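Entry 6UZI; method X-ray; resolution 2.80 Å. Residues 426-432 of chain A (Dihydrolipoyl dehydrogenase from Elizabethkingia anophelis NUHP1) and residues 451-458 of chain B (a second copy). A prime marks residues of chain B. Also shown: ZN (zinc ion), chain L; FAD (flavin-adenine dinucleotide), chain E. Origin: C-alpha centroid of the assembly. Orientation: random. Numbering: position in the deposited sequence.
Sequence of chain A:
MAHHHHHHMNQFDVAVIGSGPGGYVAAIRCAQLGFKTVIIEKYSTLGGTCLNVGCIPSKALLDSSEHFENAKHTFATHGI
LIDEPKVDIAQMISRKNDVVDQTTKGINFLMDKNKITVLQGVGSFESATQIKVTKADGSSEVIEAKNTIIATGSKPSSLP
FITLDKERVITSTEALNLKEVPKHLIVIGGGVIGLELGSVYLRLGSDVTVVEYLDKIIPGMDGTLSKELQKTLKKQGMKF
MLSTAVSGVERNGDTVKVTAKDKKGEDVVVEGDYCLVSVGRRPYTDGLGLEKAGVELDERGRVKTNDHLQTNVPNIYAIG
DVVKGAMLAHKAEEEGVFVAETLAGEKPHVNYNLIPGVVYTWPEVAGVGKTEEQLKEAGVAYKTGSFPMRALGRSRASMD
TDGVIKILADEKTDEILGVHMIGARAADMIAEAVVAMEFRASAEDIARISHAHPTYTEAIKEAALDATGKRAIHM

Chain A (426-432) AADMIAE
Chain B 451-458: HAHPTYTE

Residues 426-432 of chain A form a helical segment that packs against residues 451-458 of chain B, a stretch without regular strand that enters a type I beta turn from Thr455′ to Glu458′. The peptide bond before Pro454′ is cis. The register is set by two CA pairs, Asp428 with Thr457′ at 6.1 Å and Ala431 with His451′ at 6.6 Å. The two stretches bury 288 Å² between them, summed over both sides, and Asp428 (77 Å²), Thr457′ (49 Å²) and Thr455′ (38 Å²) contribute most.

Asp428 is the centre of the contact. Its backbone lies at phi/psi -106/-23, and its CA-to-CB bond points sideways, but chi1 of -63° (m) and chi2 of 102° bring the carboxylate nearer to the turn. There OD2 accepts two backbone hydrogen bonds: from Thr457′ N at 3.2 Å, with an N-H...O angle of 144°, and from Tyr456′ N at 2.9 Å, where the angle of 124° makes the bond weak despite the shorter distance. Asp428 OD2 also lies 3.3 Å from Thr455′ CB. Asp428 OD1 approaches Tyr456′ CD2 to 3.5 Å, at the ring edge and near its plane; the ring is set by chi1 -61° (m) and chi2 -65°.

The turn that offers these amides has phi/psi of -71/-26 at Tyr456′ and -66/-14 at Thr457′, and a weak bond from Glu458′ N to Thr455′ O (3.3 Å) closes it. Thr457′ points toward the helix with chi1 54° (p), its CG2 lying 3.7 Å from both Asp428 OD2 and Ala431 CB. Methyl contact thus accompanies the polar one, and Ala431 likewise points its CB toward chain B.

Thr455′ also points toward the helix, at phi/psi -139/165 and chi1 58° (p). Its CG2 packs 3.3 Å from Ala427 O and 4.1 Å from Ala427 CB, while its OG1 donates to Ala452′ O at 2.6 Å, tying the turn back to the preceding loop. A water adds a bridge between the chains, donating to Ala427 O at 2.8 Å and hydrogen-bonding Thr457′ OG1 at 2.6 Å.

Within the helix, Ile430 N bonds Ala426 O at 3.1 Å, but Ala431 N reaches Asp428 O only weakly at 3.3 Å and Glu432 N bonds Met429 O at 3.1 Å; these three-residue spacings accompany the kink. Away from the helix, His453′ ND1 and Glu458′ OE1 each bind zinc at 2.2 Å.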

# COMPACT_ATOMS: atom_id res chain seq x y z
N ALA A 426 3.02 -5.12 -0.39
CA ALA A 426 2.14 -6.14 -0.94
C ALA A 426 0.96 -6.42 -0.02
O ALA A 426 -0.11 -6.83 -0.48
CB ALA A 426 2.91 -7.43 -1.21
N ALA A 427 1.14 -6.23 1.29
CA ALA A 427 0.05 -6.50 2.23
C ALA A 427 -1.17 -5.63 1.93
O ALA A 427 -2.29 -6.03 2.22
CB ALA A 427 0.53 -6.29 3.66
N ASP A 428 -0.97 -4.46 1.33
CA ASP A 428 -2.09 -3.60 0.96
C ASP A 428 -2.35 -3.58 -0.54
O ASP A 428 -3.49 -3.31 -0.94
CB ASP A 428 -1.86 -2.17 1.47
CG ASP A 428 -1.78 -2.11 2.98
OD1 ASP A 428 -0.67 -2.01 3.53
OD2 ASP A 428 -2.85 -2.16 3.63
N MET A 429 -1.36 -3.88 -1.37
CA MET A 429 -1.62 -3.97 -2.80
C MET A 429 -2.58 -5.11 -3.11
O MET A 429 -3.33 -5.06 -4.09
CB MET A 429 -0.32 -4.16 -3.57
CG MET A 429 0.56 -2.95 -3.62
SD MET A 429 1.80 -3.16 -4.91
CE MET A 429 2.70 -4.59 -4.33
N ILE A 430 -2.57 -6.16 -2.28
CA ILE A 430 -3.36 -7.35 -2.54
C ILE A 430 -4.85 -7.02 -2.59
O ILE A 430 -5.62 -7.75 -3.23
CB ILE A 430 -3.04 -8.42 -1.48
CG1 ILE A 430 -3.55 -9.79 -1.93
CG2 ILE A 430 -3.63 -8.06 -0.13
CD1 ILE A 430 -2.93 -10.25 -3.21
N ALA A 431 -5.27 -5.94 -1.94
CA ALA A 431 -6.69 -5.59 -1.92
C ALA A 431 -7.21 -5.31 -3.32
O ALA A 431 -8.36 -5.64 -3.64
CB ALA A 431 -6.93 -4.40 -0.98
N GLU A 432 -6.39 -4.70 -4.18
CA GLU A 432 -6.80 -4.47 -5.56
C GLU A 432 -7.14 -5.79 -6.25
O GLU A 432 -8.15 -5.89 -6.95
CB GLU A 432 -5.70 -3.73 -6.33
CG GLU A 432 -5.98 -3.55 -7.81
CD GLU A 432 -4.81 -2.93 -8.57
OE1 GLU A 432 -3.86 -2.44 -7.93
OE2 GLU A 432 -4.85 -2.93 -9.82
N HIS B 451 -10.88 -8.23 3.60
CA HIS B 451 -9.70 -7.38 3.68
C HIS B 451 -8.71 -7.97 4.68
O HIS B 451 -9.07 -8.23 5.84
CB HIS B 451 -10.09 -5.94 4.05
CG HIS B 451 -10.80 -5.21 2.95
ND1 HIS B 451 -12.00 -5.64 2.42
CD2 HIS B 451 -10.48 -4.07 2.29
CE1 HIS B 451 -12.38 -4.80 1.48
NE2 HIS B 451 -11.49 -3.84 1.38
N ALA B 452 -7.47 -8.16 4.24
CA ALA B 452 -6.46 -8.79 5.08
C ALA B 452 -6.32 -8.05 6.40
O ALA B 452 -6.40 -6.82 6.46
CB ALA B 452 -5.11 -8.82 4.35
N HIS B 453 -6.15 -8.81 7.48
CA HIS B 453 -5.96 -8.28 8.81
C HIS B 453 -4.61 -8.69 9.36
O HIS B 453 -4.25 -9.88 9.30
CB HIS B 453 -7.08 -8.76 9.75
CG HIS B 453 -6.95 -8.25 11.15
ND1 HIS B 453 -7.67 -7.18 11.62
CD2 HIS B 453 -6.20 -8.69 12.19
CE1 HIS B 453 -7.35 -6.96 12.89
NE2 HIS B 453 -6.47 -7.87 13.26
N PRO B 454 -3.81 -7.76 9.90
CA PRO B 454 -4.07 -6.31 9.94
C PRO B 454 -3.45 -5.54 8.77
O PRO B 454 -2.26 -5.66 8.54
CB PRO B 454 -3.41 -5.89 11.25
CG PRO B 454 -2.23 -6.81 11.38
CD PRO B 454 -2.65 -8.13 10.74
N THR B 455 -4.24 -4.75 8.05
CA THR B 455 -3.72 -3.91 6.97
C THR B 455 -4.40 -2.55 7.02
O THR B 455 -5.43 -2.36 7.67
CB THR B 455 -3.92 -4.53 5.58
OG1 THR B 455 -5.32 -4.78 5.35
CG2 THR B 455 -3.11 -5.82 5.42
N TYR B 456 -3.81 -1.60 6.30
CA TYR B 456 -4.41 -0.27 6.22
C TYR B 456 -5.68 -0.28 5.39
O TYR B 456 -6.57 0.55 5.61
CB TYR B 456 -3.39 0.72 5.66
CG TYR B 456 -2.14 0.86 6.50
CD1 TYR B 456 -2.20 1.37 7.79
CD2 TYR B 456 -0.90 0.49 6.01
CE1 TYR B 456 -1.06 1.50 8.57
CE2 TYR B 456 0.24 0.62 6.77
CZ TYR B 456 0.16 1.12 8.05
OH TYR B 456 1.30 1.25 8.81
N THR B 457 -5.81 -1.23 4.46
CA THR B 457 -7.01 -1.31 3.64
C THR B 457 -8.25 -1.67 4.45
O THR B 457 -9.37 -1.51 3.94
CB THR B 457 -6.83 -2.32 2.49
OG1 THR B 457 -6.43 -3.60 2.99
CG2 THR B 457 -5.80 -1.81 1.47
N GLU B 458 -8.09 -2.15 5.69
CA GLU B 458 -9.26 -2.40 6.52
C GLU B 458 -10.05 -1.12 6.79
O GLU B 458 -11.25 -1.18 7.05
CB GLU B 458 -8.85 -3.07 7.84
CG GLU B 458 -8.14 -4.40 7.67
CD GLU B 458 -8.09 -5.20 8.96
OE1 GLU B 458 -9.04 -5.97 9.22
OE2 GLU B 458 -7.11 -5.05 9.72
ZN ZN L . -9.76 -6.66 11.23
PA FAD E . -8.35 -16.46 18.86
O1A FAD E . -7.78 -15.16 18.43
O2A FAD E . -7.28 -17.55 18.71
O5B FAD E . -8.69 -16.38 20.42
C5B FAD E . -9.93 -16.95 20.86
C4B FAD E . -10.12 -16.58 22.31
O4B FAD E . -10.95 -17.56 22.95
C3B FAD E . -8.84 -16.48 23.15
O3B FAD E . -8.69 -15.14 23.60
C2B FAD E . -9.10 -17.42 24.35
O2B FAD E . -8.63 -16.88 25.58
C1B FAD E . -10.62 -17.56 24.32
N9A FAD E . -11.13 -18.79 24.90
C8A FAD E . -10.81 -20.07 24.53
N7A FAD E . -11.47 -21.00 25.18
C5A FAD E . -12.30 -20.28 26.03
C6A FAD E . -13.25 -20.67 26.98
N6A FAD E . -13.59 -21.94 27.22
N1A FAD E . -13.88 -19.70 27.68
C2A FAD E . -13.57 -18.42 27.43
N3A FAD E . -12.69 -17.93 26.55
C4A FAD E . -12.08 -18.92 25.87
N1 FAD E . -3.37 -13.89 11.44
C2 FAD E . -3.50 -12.98 10.45
O2 FAD E . -4.53 -12.91 9.77
N3 FAD E . -2.48 -12.08 10.20
C4 FAD E . -1.28 -12.01 10.88
O4 FAD E . -0.44 -11.16 10.58
C4X FAD E . -1.15 -12.98 11.93
N5 FAD E . -0.06 -12.97 12.65
C5X FAD E . 0.03 -13.88 13.70
C6 FAD E . 1.15 -13.84 14.51
C7 FAD E . 1.27 -14.67 15.62
C7M FAD E . 2.49 -14.59 16.49
C8 FAD E . 0.23 -15.58 15.91
C8M FAD E . 0.29 -16.45 17.14
C9 FAD E . -0.89 -15.63 15.09
C9A FAD E . -1.00 -14.79 13.99
N10 FAD E . -2.15 -14.78 13.17
C10 FAD E . -2.25 -13.89 12.14
C1' FAD E . -3.26 -15.70 13.43
C2' FAD E . -4.39 -15.03 14.20
O2' FAD E . -4.00 -14.77 15.55
C3' FAD E . -5.66 -15.88 14.18
O3' FAD E . -5.88 -16.38 12.86
C4' FAD E . -6.90 -15.12 14.64
O4' FAD E . -6.60 -14.53 15.92
C5' FAD E . -8.15 -15.97 14.70
O5' FAD E . -8.71 -15.72 16.00
P FAD E . -10.13 -16.32 16.53
O1P FAD E . -11.20 -15.31 16.75
O2P FAD E . -10.63 -17.50 15.73
O3P FAD E . -9.58 -16.88 17.92
O HOH W 1 -4.99 -5.48 1.85